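Local coordinates for ESX secretion system protein EccC (Thermomonospora curvata, PDB 4NH0) that is an ATP-binding component of the type VII (ESX) secretion system, with weak ATPase activity, and may act as the translocase for exported proteins such as EsxB, at residues Y692-G697 with V768-D773; M672-I677 with G698-G703; V772-T777 with L805-W810; E728-L733 with T790-R795; H684-V689 with L707-S712. One frame throughout, in Å; residues are numbered along the deposited sequence.

How the contacts relate
From the N terminus, helix 669-683 comes first, and contact 2 closes a short loop when 698-703 returns to 672-677. Contact 5 crosses contact 2: it opens at 684-689, ahead of strand 689-694, and closes at 707-712, leading into edge strand 710-714. Contact 1 crosses both, since 692-697 waits for 768-773 to pair with it. Contact 4 opens at 728-733 and closes at 790-795, crossing contacts 1 and 3. Contact 3 starts where contact 1 ends, sharing Val772 and Asp773, and carries the parallel sheet on to 805-810. Together they tie three neighbouring strands, the edge strand and helices on both faces into the second FtsK domain.

Contact 1 (Y692-G697 with V768-D773); sequences YCLDFG and VFLVVD. With MG (magnesium ion), chain D.
Tyr692, Cys693 and Leu694 run alongside Leu770, Val771 and Val772 as parallel strand neighbours, their short axes 15° apart. Four backbone hydrogen bonds zip the pair: Tyr692 N gives to Phe769 O, Val771 N to Tyr692 O (2.8 Å), Leu694 N to Val771 O, and Asp773 N to Leu694 O (3.1 Å).

Apolar contacts follow on both faces of the sheet. Leu694 and Val772 lie side by side, pointing the same way, CD2 against CG2 at 4.0 Å. On the same face the edge of the Tyr692 ring receives Val768, CD1 to CG1 at 3.6 Å. On the other face Cys693 SG rests on Val771 CB at 4.0 Å, where Val771 meets Leu673 of helix 669-683 and Cys693 meets Leu701.

Polar side chains gather beyond the strand ends. Asp695 OD1 and Asp773 OD2 lie 2.9 Å apart as two acceptors, not as a hydrogen bond; the Gly699 and Leu701 amides on Asp695 and the nearby magnesium ion probably ease the repulsion. Asp773 CB packs against the backbone of Phe696 and Gly697. Gly697 O binds the magnesium ion at 2.1 Å, with a water and Ser670 among the other ligands.

The strand ends thus open onto the ATP and magnesium site of the second FtsK domain, a P-loop NTPase fold; Asp773, closing a hydrophobic strand, probably corresponds to the Walker B aspartate.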
# COMPACT_ATOMS: atom_id res chain seq x y z
N TYR A 692 8.52 -0.35 12.13
CA TYR A 692 8.11 -1.35 13.10
C TYR A 692 6.77 -1.94 12.67
O TYR A 692 5.75 -1.25 12.64
CB TYR A 692 8.03 -0.73 14.50
CG TYR A 692 9.35 -0.17 14.96
CD1 TYR A 692 9.70 1.15 14.67
CD2 TYR A 692 10.26 -0.95 15.65
CE1 TYR A 692 10.91 1.66 15.08
CE2 TYR A 692 11.47 -0.44 16.06
CZ TYR A 692 11.79 0.87 15.78
OH TYR A 692 13.00 1.38 16.18
N CYS A 693 6.78 -3.23 12.34
CA CYS A 693 5.67 -3.83 11.62
C CYS A 693 4.85 -4.81 12.44
O CYS A 693 5.37 -5.53 13.30
CB CYS A 693 6.20 -4.54 10.37
SG CYS A 693 7.32 -3.54 9.37
N LEU A 694 3.55 -4.83 12.17
CA LEU A 694 2.63 -5.81 12.72
C LEU A 694 2.04 -6.60 11.57
O LEU A 694 1.00 -6.23 11.03
CB LEU A 694 1.53 -5.14 13.54
CG LEU A 694 1.76 -4.88 15.03
CD1 LEU A 694 3.05 -4.13 15.28
CD2 LEU A 694 0.59 -4.10 15.61
N ASP A 695 2.70 -7.69 11.18
CA ASP A 695 2.29 -8.42 9.99
C ASP A 695 1.03 -9.23 10.25
O ASP A 695 1.08 -10.35 10.74
CB ASP A 695 3.41 -9.34 9.51
CG ASP A 695 3.26 -9.72 8.05
OD1 ASP A 695 2.12 -9.73 7.55
OD2 ASP A 695 4.29 -9.99 7.40
N PHE A 696 -0.11 -8.65 9.90
CA PHE A 696 -1.39 -9.33 10.04
C PHE A 696 -2.00 -9.69 8.69
O PHE A 696 -3.18 -10.03 8.61
CB PHE A 696 -2.36 -8.48 10.86
CG PHE A 696 -2.03 -8.41 12.32
CD1 PHE A 696 -1.30 -9.41 12.93
CD2 PHE A 696 -2.46 -7.33 13.10
CE1 PHE A 696 -0.99 -9.35 14.28
CE2 PHE A 696 -2.15 -7.27 14.44
CZ PHE A 696 -1.42 -8.28 15.03
N GLY A 697 -1.19 -9.68 7.63
CA GLY A 697 -1.70 -10.04 6.31
C GLY A 697 -0.79 -10.92 5.47
O GLY A 697 -0.37 -10.51 4.39
N VAL A 768 9.65 7.66 12.46
CA VAL A 768 9.26 6.29 12.78
C VAL A 768 7.96 5.91 12.09
O VAL A 768 6.99 6.67 12.10
CB VAL A 768 9.11 6.10 14.29
CG1 VAL A 768 8.84 4.65 14.62
CG2 VAL A 768 10.37 6.57 15.00
N PHE A 769 7.94 4.73 11.48
CA PHE A 769 6.76 4.24 10.78
C PHE A 769 6.22 2.97 11.42
O PHE A 769 6.91 1.95 11.48
CB PHE A 769 7.09 3.99 9.30
CG PHE A 769 7.44 5.23 8.53
CD1 PHE A 769 8.73 5.71 8.53
CD2 PHE A 769 6.47 5.90 7.81
CE1 PHE A 769 9.05 6.85 7.82
CE2 PHE A 769 6.79 7.04 7.10
CZ PHE A 769 8.08 7.52 7.11
N LEU A 770 4.99 3.04 11.90
CA LEU A 770 4.32 1.87 12.47
C LEU A 770 3.43 1.22 11.43
O LEU A 770 2.42 1.79 11.02
CB LEU A 770 3.51 2.27 13.70
CG LEU A 770 2.70 1.15 14.37
CD1 LEU A 770 3.62 0.07 14.90
CD2 LEU A 770 1.82 1.71 15.47
N VAL A 771 3.80 0.02 11.00
CA VAL A 771 3.08 -0.66 9.93
C VAL A 771 2.18 -1.78 10.45
O VAL A 771 2.63 -2.66 11.19
CB VAL A 771 4.06 -1.25 8.90
CG1 VAL A 771 3.30 -1.83 7.72
CG2 VAL A 771 5.04 -0.19 8.43
N VAL A 772 0.92 -1.74 10.06
CA VAL A 772 -0.03 -2.80 10.38
C VAL A 772 -0.62 -3.35 9.08
O VAL A 772 -1.21 -2.61 8.30
CB VAL A 772 -1.15 -2.31 11.30
CG1 VAL A 772 -2.15 -3.43 11.56
CG2 VAL A 772 -0.58 -1.79 12.60
N ASP A 773 -0.46 -4.65 8.86
CA ASP A 773 -0.84 -5.26 7.59
C ASP A 773 -2.36 -5.45 7.47
O ASP A 773 -2.94 -5.14 6.44
CB ASP A 773 -0.13 -6.60 7.42
CG ASP A 773 0.06 -6.97 5.96
OD1 ASP A 773 -0.68 -6.43 5.11
OD2 ASP A 773 0.94 -7.81 5.67
MG MG D . -1.83 -9.62 3.25
O HOH W 1 -0.99 -10.94 1.93

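Contact 2 (M672-I677 with G698-G703); sequences MLRTLI and GGTLAG
Thr700 is the first residue of 698-703 to meet helix 669-683, and it does so through Arg674, whose side chain it crosses at about a right angle. Its CB lies over one face of the guanidinium, 3.4 Å from Arg674 NH1. Thr700 OG1 sits above the same flat group, 3.8 Å from the guanidinium plane of Arg674 and displaced toward the rim. The arginine reaches this place by a bend: the chain is extended as far as CD, then chi3 of -65° turns NE out of that line. The Thr700 carbonyl also borders the shaft of the arginine, its O 3.7 Å from Arg674 CD. At the far end, Arg674 NH2 is joined to Thr671 OG1 by a hydrogen bond that helps to fix the group that Thr700 overlies.

Leu701 comes next, and one methyl does the work. CD2 packs on Arg674 CG at 3.7 Å and reaches Ile677 CD1 at 4.2 Å, with Leu673 CB at the margin of the same patch, so a single branch spans residues spaced one turn apart on the helix. The backbone N of Leu701 is bonded to Asp695 OD2, which fixes the start of this short 3-10 turn beside the sheet.

Helix 669-683 is the one that follows the ATP-binding loop, and Thr700 lies about 5 Å from the magnesium ion at nearest atoms. The contact thus packs the loop after strand 689-694 on the Walker A helix, at the rim of the nucleotide site of a P-loop NTPase fold.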
# COMPACT_ATOMS: atom_id res chain seq x y z
N MET A 672 2.17 -4.03 -1.71
CA MET A 672 2.25 -2.58 -1.70
C MET A 672 3.09 -2.05 -0.53
O MET A 672 3.97 -1.22 -0.72
CB MET A 672 0.85 -1.97 -1.63
CG MET A 672 0.84 -0.50 -1.26
SD MET A 672 1.60 0.54 -2.51
CE MET A 672 0.14 1.16 -3.34
N LEU A 673 2.79 -2.54 0.67
CA LEU A 673 3.50 -2.14 1.87
C LEU A 673 5.00 -2.37 1.73
O LEU A 673 5.80 -1.52 2.11
CB LEU A 673 2.97 -2.90 3.09
CG LEU A 673 1.52 -2.67 3.50
CD1 LEU A 673 1.14 -3.57 4.66
CD2 LEU A 673 1.29 -1.21 3.85
N ARG A 674 5.37 -3.51 1.18
CA ARG A 674 6.77 -3.89 1.04
C ARG A 674 7.50 -2.98 0.05
O ARG A 674 8.71 -2.77 0.19
CB ARG A 674 6.88 -5.35 0.60
CG ARG A 674 6.39 -6.33 1.65
CD ARG A 674 6.55 -7.77 1.19
NE ARG A 674 5.71 -8.07 0.04
CZ ARG A 674 5.61 -9.26 -0.52
NH1 ARG A 674 6.31 -10.28 -0.04
NH2 ARG A 674 4.82 -9.45 -1.57
N THR A 675 6.78 -2.45 -0.93
CA THR A 675 7.38 -1.51 -1.87
C THR A 675 7.64 -0.18 -1.19
O THR A 675 8.72 0.38 -1.30
CB THR A 675 6.48 -1.28 -3.09
OG1 THR A 675 5.32 -0.54 -2.70
CG2 THR A 675 6.05 -2.59 -3.70
N LEU A 676 6.62 0.32 -0.50
CA LEU A 676 6.69 1.61 0.18
C LEU A 676 7.83 1.64 1.19
O LEU A 676 8.58 2.62 1.26
CB LEU A 676 5.37 1.91 0.88
CG LEU A 676 5.30 3.25 1.62
CD1 LEU A 676 5.65 4.38 0.68
CD2 LEU A 676 3.92 3.45 2.22
N ILE A 677 7.96 0.58 1.97
CA ILE A 677 9.06 0.45 2.92
C ILE A 677 10.40 0.46 2.20
O ILE A 677 11.30 1.21 2.56
CB ILE A 677 8.94 -0.83 3.76
CG1 ILE A 677 7.68 -0.79 4.63
CG2 ILE A 677 10.17 -1.02 4.63
CD1 ILE A 677 7.47 -2.04 5.45
N GLY A 698 -0.49 -12.12 5.95
CA GLY A 698 0.25 -13.08 5.15
C GLY A 698 1.63 -13.46 5.66
O GLY A 698 2.18 -14.50 5.28
N GLY A 699 2.20 -12.62 6.52
CA GLY A 699 3.52 -12.88 7.07
C GLY A 699 4.61 -12.59 6.06
O GLY A 699 5.74 -13.07 6.20
N THR A 700 4.28 -11.81 5.04
CA THR A 700 5.21 -11.52 3.95
C THR A 700 6.23 -10.45 4.34
O THR A 700 7.30 -10.36 3.74
CB THR A 700 4.47 -11.05 2.69
OG1 THR A 700 3.63 -9.94 3.01
CG2 THR A 700 3.61 -12.18 2.13
N LEU A 701 5.90 -9.65 5.35
CA LEU A 701 6.78 -8.57 5.79
C LEU A 701 8.06 -9.09 6.42
O LEU A 701 9.04 -8.35 6.53
CB LEU A 701 6.05 -7.67 6.79
CG LEU A 701 4.98 -6.73 6.23
CD1 LEU A 701 4.34 -5.93 7.35
CD2 LEU A 701 5.58 -5.81 5.18
N ALA A 702 8.06 -10.36 6.82
CA ALA A 702 9.21 -10.96 7.48
C ALA A 702 10.44 -11.02 6.57
O ALA A 702 11.55 -11.25 7.04
CB ALA A 702 8.86 -12.34 7.99
N GLY A 703 10.23 -10.82 5.27
CA GLY A 703 11.32 -10.83 4.32
C GLY A 703 12.17 -9.58 4.39
O GLY A 703 13.32 -9.58 3.96

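Contact 3 (V772-T777 with L805-W810); sequences VDNWLT and LSSNKW
Trp775 packs against Leu805 and Ser806, and its side chain can be followed outward from the backbone. CB lies 3.5 Å from Ser806 O and also touches Ser807 CB. CG is anti to the backbone N (chi1 -178°); beyond it, the six-membered ring meets Leu805. CE3 is 3.7 Å from Leu805 CD2, and CZ3 3.6 Å from Leu805 CD1, so both methyls of the leucine bear on these two carbons. Further out, Trp775 CH2 is 4.1 Å from Leu805 CD1. Helix residues Glu786 and Ile789, with Phe813, also border the indole.

Below it the backbones join as the parallel strands 767-772 and 801-807 of the P-loop NTPase core: Ser806 N gives to Val772 O at 2.9 Å. Past the last bridge the chain turns into helix 775-781, and Trp775 N gives to Ser806 O at 2.7 Å, tying the first turn to the neighbouring strand.

Asn774 is the N-cap of that helix, its OD1 weakly accepting Leu776 N and Thr777 N. By sequence Asn774 probably takes the place that Glu425, the inferred active-site residue, has in the first FtsK domain. The Asn774 amide crosses that of Asn808 obliquely, ND2 to ND2 at 3.8 Å.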
# COMPACT_ATOMS: atom_id res chain seq x y z
N VAL A 772 0.92 -1.74 10.06
CA VAL A 772 -0.03 -2.80 10.38
C VAL A 772 -0.62 -3.35 9.08
O VAL A 772 -1.21 -2.61 8.30
CB VAL A 772 -1.15 -2.31 11.30
CG1 VAL A 772 -2.15 -3.43 11.56
CG2 VAL A 772 -0.58 -1.79 12.60
N ASP A 773 -0.46 -4.65 8.86
CA ASP A 773 -0.84 -5.26 7.59
C ASP A 773 -2.36 -5.45 7.47
O ASP A 773 -2.94 -5.14 6.44
CB ASP A 773 -0.13 -6.60 7.42
CG ASP A 773 0.06 -6.97 5.96
OD1 ASP A 773 -0.68 -6.43 5.11
OD2 ASP A 773 0.94 -7.81 5.67
N ASN A 774 -2.99 -5.96 8.53
CA ASN A 774 -4.43 -6.14 8.53
C ASN A 774 -5.05 -5.50 9.75
O ASN A 774 -5.06 -6.09 10.84
CB ASN A 774 -4.79 -7.62 8.47
CG ASN A 774 -6.24 -7.88 8.09
OD1 ASN A 774 -7.11 -7.05 8.34
ND2 ASN A 774 -6.49 -9.04 7.50
N TRP A 775 -5.57 -4.29 9.57
CA TRP A 775 -6.14 -3.52 10.67
C TRP A 775 -7.32 -4.23 11.32
O TRP A 775 -7.54 -4.10 12.52
CB TRP A 775 -6.58 -2.15 10.17
CG TRP A 775 -7.13 -1.28 11.25
CD1 TRP A 775 -8.45 -1.04 11.51
CD2 TRP A 775 -6.39 -0.52 12.21
NE1 TRP A 775 -8.57 -0.19 12.58
CE2 TRP A 775 -7.32 0.14 13.03
CE3 TRP A 775 -5.03 -0.35 12.46
CZ2 TRP A 775 -6.93 0.97 14.08
CZ3 TRP A 775 -4.64 0.47 13.50
CH2 TRP A 775 -5.59 1.12 14.30
N LEU A 776 -8.06 -4.99 10.52
CA LEU A 776 -9.21 -5.74 11.02
C LEU A 776 -8.76 -6.77 12.05
O LEU A 776 -9.37 -6.89 13.12
CB LEU A 776 -9.95 -6.43 9.87
CG LEU A 776 -11.19 -7.23 10.26
CD1 LEU A 776 -12.23 -6.33 10.90
CD2 LEU A 776 -11.76 -7.95 9.05
N THR A 777 -7.70 -7.49 11.73
CA THR A 777 -7.14 -8.49 12.64
C THR A 777 -6.71 -7.85 13.95
O THR A 777 -6.85 -8.44 15.02
CB THR A 777 -5.93 -9.20 12.00
OG1 THR A 777 -6.31 -9.79 10.75
CG2 THR A 777 -5.40 -10.29 12.92
N LEU A 805 -1.25 1.91 7.80
CA LEU A 805 -2.25 0.90 8.10
C LEU A 805 -2.89 0.34 6.84
O LEU A 805 -3.15 1.07 5.89
CB LEU A 805 -3.32 1.49 9.02
CG LEU A 805 -2.77 2.23 10.24
CD1 LEU A 805 -3.89 2.91 11.00
CD2 LEU A 805 -2.00 1.29 11.14
N SER A 806 -3.15 -0.96 6.85
CA SER A 806 -3.80 -1.61 5.73
C SER A 806 -4.92 -2.54 6.19
O SER A 806 -4.84 -3.13 7.27
CB SER A 806 -2.78 -2.40 4.90
OG SER A 806 -3.43 -3.16 3.89
N SER A 807 -5.96 -2.65 5.38
CA SER A 807 -7.08 -3.52 5.68
C SER A 807 -7.80 -3.91 4.39
O SER A 807 -7.37 -3.56 3.30
CB SER A 807 -8.05 -2.84 6.64
OG SER A 807 -9.13 -3.69 6.98
N ASN A 808 -8.91 -4.64 4.53
CA ASN A 808 -9.68 -5.07 3.37
C ASN A 808 -10.59 -3.97 2.85
O ASN A 808 -10.53 -3.60 1.68
CB ASN A 808 -10.50 -6.31 3.71
CG ASN A 808 -9.64 -7.53 3.99
OD1 ASN A 808 -9.23 -8.24 3.07
ND2 ASN A 808 -9.35 -7.77 5.26
N LYS A 809 -11.44 -3.45 3.73
CA LYS A 809 -12.38 -2.39 3.36
C LYS A 809 -12.11 -1.13 4.16
O LYS A 809 -11.64 -1.20 5.30
CB LYS A 809 -13.82 -2.86 3.58
CG LYS A 809 -14.03 -4.35 3.39
CD LYS A 809 -15.43 -4.76 3.81
CE LYS A 809 -15.63 -6.26 3.67
NZ LYS A 809 -16.98 -6.68 4.14
N TRP A 810 -12.40 0.03 3.57
CA TRP A 810 -12.27 1.29 4.28
C TRP A 810 -13.19 1.33 5.50
O TRP A 810 -12.89 1.97 6.50
CB TRP A 810 -12.57 2.48 3.36
CG TRP A 810 -11.57 2.70 2.27
CD1 TRP A 810 -11.78 2.61 0.93
CD2 TRP A 810 -10.19 3.04 2.44
NE1 TRP A 810 -10.62 2.88 0.24
CE2 TRP A 810 -9.63 3.15 1.15
CE3 TRP A 810 -9.37 3.27 3.55
CZ2 TRP A 810 -8.29 3.47 0.94
CZ3 TRP A 810 -8.04 3.59 3.34
CH2 TRP A 810 -7.51 3.69 2.04

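Contact 4 (E728-L733 with T790-R795); sequences EVSALL and TQLAAR
Val729, Ser730 and Leu733 of helix 719-742 meet Leu792 of helix 784-795 and Arg795 near its C-terminal end in a mainly apolar helix-to-helix packing, on the face of the second FtsK sheet that carries Leu770. The short axes pass 10.6 Å apart with 33° between their directions, a spacing bridged by side chains.

Leu792 reaches across with both methyls, which part: CD2 goes to Val729 CG1 at 3.7 Å, and CD1 lies 3.3 Å from Ser730 OG. That hydroxyl has its polar partner within its own helix, a hydrogen bond with Val726 O, so toward Leu792 it offers only packing. An alanine in place of Leu792 would probably open a gap between the helices, leaving Val729 CG1 and the Ser730 side chain without the methyls they pack on.

One turn on, Leu733 reaches from helix 719-742 toward 790-795. Its CG is anti to the backbone N (chi1 -177°). Of its methyls, CD2 comes to 4.0 Å from Leu792 CA and 4.2 Å from Arg795 CG, while CD1 approaches Arg795 O at 3.9 Å. The arginine chain runs extended from CG to NE past this leucine, and its NH2 makes a salt bridge with Glu737, further along helix 719-742, so a charged link borders the apolar patch.

Beneath the pair lies the sheet: Val729 and Leu733 both touch Ile801 of strand 801-807, Leu732 touches Val768, and Leu792 touches Leu770 of strand 767-772.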
# COMPACT_ATOMS: atom_id res chain seq x y z
N GLU A 728 6.43 0.91 22.59
CA GLU A 728 7.70 1.58 22.35
C GLU A 728 7.49 2.90 21.62
O GLU A 728 8.11 3.91 21.97
CB GLU A 728 8.63 0.68 21.53
CG GLU A 728 10.03 1.24 21.36
CD GLU A 728 10.79 1.30 22.66
OE1 GLU A 728 10.66 0.35 23.46
OE2 GLU A 728 11.52 2.29 22.89
N VAL A 729 6.62 2.90 20.62
CA VAL A 729 6.34 4.10 19.85
C VAL A 729 5.54 5.10 20.67
O VAL A 729 5.76 6.31 20.58
CB VAL A 729 5.57 3.76 18.56
CG1 VAL A 729 5.31 5.01 17.74
CG2 VAL A 729 6.34 2.75 17.73
N SER A 730 4.61 4.59 21.48
CA SER A 730 3.81 5.43 22.36
C SER A 730 4.70 6.20 23.32
O SER A 730 4.46 7.37 23.61
CB SER A 730 2.80 4.59 23.14
OG SER A 730 1.91 3.92 22.27
N ALA A 731 5.75 5.54 23.81
CA ALA A 731 6.69 6.15 24.73
C ALA A 731 7.52 7.22 24.03
O ALA A 731 7.79 8.28 24.60
CB ALA A 731 7.59 5.10 25.35
N LEU A 732 7.94 6.93 22.80
CA LEU A 732 8.72 7.88 22.02
C LEU A 732 7.92 9.13 21.73
O LEU A 732 8.45 10.24 21.74
CB LEU A 732 9.19 7.24 20.71
CG LEU A 732 9.90 8.18 19.75
CD1 LEU A 732 11.19 8.70 20.36
CD2 LEU A 732 10.18 7.49 18.43
N LEU A 733 6.63 8.95 21.46
CA LEU A 733 5.74 10.07 21.19
C LEU A 733 5.65 10.99 22.40
O LEU A 733 5.77 12.21 22.28
CB LEU A 733 4.35 9.58 20.80
CG LEU A 733 3.34 10.65 20.42
CD1 LEU A 733 3.89 11.55 19.33
CD2 LEU A 733 2.03 10.02 19.98
N THR A 790 -4.54 4.60 17.42
CA THR A 790 -5.38 5.69 16.94
C THR A 790 -4.86 7.04 17.42
O THR A 790 -4.76 7.99 16.65
CB THR A 790 -6.84 5.53 17.38
OG1 THR A 790 -7.35 4.29 16.88
CG2 THR A 790 -7.69 6.67 16.85
N GLN A 791 -4.51 7.12 18.70
CA GLN A 791 -4.00 8.36 19.26
C GLN A 791 -2.59 8.65 18.78
O GLN A 791 -2.17 9.81 18.72
CB GLN A 791 -4.03 8.33 20.79
CG GLN A 791 -5.21 9.08 21.39
CD GLN A 791 -4.97 9.49 22.82
OE1 GLN A 791 -4.76 8.65 23.70
NE2 GLN A 791 -5.01 10.80 23.08
N LEU A 792 -1.85 7.60 18.44
CA LEU A 792 -0.54 7.77 17.81
C LEU A 792 -0.69 8.56 16.52
O LEU A 792 0.10 9.45 16.23
CB LEU A 792 0.11 6.41 17.52
CG LEU A 792 1.12 5.86 18.52
CD1 LEU A 792 0.52 5.77 19.91
CD2 LEU A 792 1.62 4.50 18.06
N ALA A 793 -1.72 8.22 15.75
CA ALA A 793 -1.98 8.88 14.48
C ALA A 793 -2.52 10.29 14.69
O ALA A 793 -2.30 11.18 13.87
CB ALA A 793 -2.95 8.06 13.66
N ALA A 794 -3.23 10.49 15.80
CA ALA A 794 -3.94 11.74 16.05
C ALA A 794 -3.01 12.91 16.38
O ALA A 794 -3.44 14.06 16.39
CB ALA A 794 -4.94 11.55 17.17
N ARG A 795 -1.74 12.62 16.64
CA ARG A 795 -0.80 13.66 17.05
C ARG A 795 0.65 13.30 16.77
O ARG A 795 1.56 13.96 17.25
CB ARG A 795 -0.98 13.97 18.53
CG ARG A 795 -1.08 12.73 19.41
CD ARG A 795 -1.15 13.08 20.88
NE ARG A 795 -1.29 11.89 21.71
CZ ARG A 795 -1.25 11.89 23.04
NH1 ARG A 795 -1.39 10.76 23.71
NH2 ARG A 795 -1.07 13.03 23.69

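Contact 5 (H684-V689 with L707-S712); sequences HTPQEV and LPHVGS
His709 NE2 gives a hydrogen bond to His684 O at 2.7 Å, with an N-H...O angle of 156°. The acceptor lies close to the plane of the imidazole, whereas the donor stands above the carbonyl plane of His684, 38° out of it.

Pro686 lies over one face of the same ring. Its CG sits over the centre, 3.7 Å from the ring centroid of His709, a CH-pi contact; Pro686 CD is 3.4 Å from His709 NE2. At the ring edge, Val689 CG2 comes to 3.5 Å from His709 CD2. The imidazole is therefore fixed by a bond in its plane and a proline on its face. An alanine in place of His709 would probably leave His684 O without this donor and Pro686 CG and CD without the ring they lie over, though the Pro708 contact would remain.

The prolines also touch each other, Pro686 CG to Pro708 CB at 3.6 Å. Within 684-689, Thr685 O accepts from both Glu688 N and Val689 N, which closes a tight turn.

Both segments lead into parallel neighbours, strands 689-694 and 710-714, so the contact joins the loops entering adjacent strands. It lies away from the ATP site, at the end of the P-loop NTPase sheet where those strands begin.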
# COMPACT_ATOMS: atom_id res chain seq x y z
N HIS A 684 16.43 6.87 1.93
CA HIS A 684 16.75 7.31 3.29
C HIS A 684 17.69 6.35 3.99
O HIS A 684 17.74 5.16 3.66
CB HIS A 684 15.47 7.47 4.11
CG HIS A 684 14.46 8.39 3.50
ND1 HIS A 684 13.62 8.00 2.49
CD2 HIS A 684 14.17 9.69 3.76
CE1 HIS A 684 12.85 9.02 2.15
NE2 HIS A 684 13.16 10.05 2.91
N THR A 685 18.44 6.87 4.95
CA THR A 685 19.33 6.05 5.76
C THR A 685 18.57 5.56 6.99
O THR A 685 17.61 6.19 7.42
CB THR A 685 20.58 6.83 6.19
OG1 THR A 685 20.22 7.84 7.15
CG2 THR A 685 21.24 7.49 4.99
N PRO A 686 18.99 4.42 7.57
CA PRO A 686 18.34 3.86 8.76
C PRO A 686 18.31 4.82 9.95
O PRO A 686 17.55 4.59 10.89
CB PRO A 686 19.21 2.64 9.08
CG PRO A 686 19.76 2.23 7.77
CD PRO A 686 20.02 3.51 7.03
N GLN A 687 19.11 5.88 9.91
CA GLN A 687 19.09 6.89 10.96
C GLN A 687 18.04 7.97 10.66
O GLN A 687 17.73 8.80 11.51
CB GLN A 687 20.46 7.54 11.11
CG GLN A 687 21.49 6.66 11.79
CD GLN A 687 22.79 7.39 12.05
OE1 GLN A 687 23.21 7.54 13.19
NE2 GLN A 687 23.44 7.84 10.98
N GLU A 688 17.51 7.94 9.44
CA GLU A 688 16.51 8.92 9.02
C GLU A 688 15.10 8.35 9.11
O GLU A 688 14.15 9.08 9.39
CB GLU A 688 16.80 9.40 7.60
CG GLU A 688 18.05 10.26 7.48
CD GLU A 688 18.38 10.62 6.04
OE1 GLU A 688 18.84 11.75 5.81
OE2 GLU A 688 18.18 9.76 5.15
N VAL A 689 14.97 7.05 8.88
CA VAL A 689 13.68 6.38 8.98
C VAL A 689 13.80 5.05 9.73
O VAL A 689 14.83 4.39 9.67
CB VAL A 689 13.06 6.12 7.59
CG1 VAL A 689 12.69 7.42 6.91
CG2 VAL A 689 14.01 5.31 6.72
N LEU A 707 16.47 -5.78 6.93
CA LEU A 707 16.76 -4.40 6.56
C LEU A 707 17.29 -3.64 7.76
O LEU A 707 16.83 -3.84 8.88
CB LEU A 707 15.51 -3.71 6.01
CG LEU A 707 15.22 -3.84 4.52
CD1 LEU A 707 13.87 -3.22 4.19
CD2 LEU A 707 16.31 -3.18 3.70
N PRO A 708 18.27 -2.76 7.53
CA PRO A 708 18.79 -1.93 8.62
C PRO A 708 17.80 -0.85 9.03
O PRO A 708 17.96 -0.23 10.08
CB PRO A 708 20.06 -1.32 8.02
CG PRO A 708 19.79 -1.29 6.56
CD PRO A 708 18.98 -2.51 6.26
N HIS A 709 16.78 -0.64 8.21
CA HIS A 709 15.76 0.37 8.48
C HIS A 709 14.67 -0.15 9.41
O HIS A 709 14.03 0.63 10.11
CB HIS A 709 15.14 0.86 7.17
CG HIS A 709 16.13 1.50 6.24
ND1 HIS A 709 17.03 0.76 5.50
CD2 HIS A 709 16.35 2.79 5.92
CE1 HIS A 709 17.76 1.58 4.76
NE2 HIS A 709 17.37 2.82 5.01
N VAL A 710 14.44 -1.46 9.40
CA VAL A 710 13.43 -2.04 10.27
C VAL A 710 14.04 -2.43 11.61
O VAL A 710 15.24 -2.71 11.70
CB VAL A 710 12.76 -3.27 9.63
CG1 VAL A 710 12.26 -2.94 8.23
CG2 VAL A 710 13.72 -4.44 9.58
N GLY A 711 13.22 -2.44 12.65
CA GLY A 711 13.69 -2.78 13.98
C GLY A 711 12.92 -3.94 14.58
O GLY A 711 13.41 -4.61 15.49
N SER A 712 11.72 -4.17 14.07
CA SER A 712 10.88 -5.26 14.56
C SER A 712 9.84 -5.68 13.54
O SER A 712 9.20 -4.85 12.90
CB SER A 712 10.20 -4.84 15.86
OG SER A 712 9.22 -5.80 16.24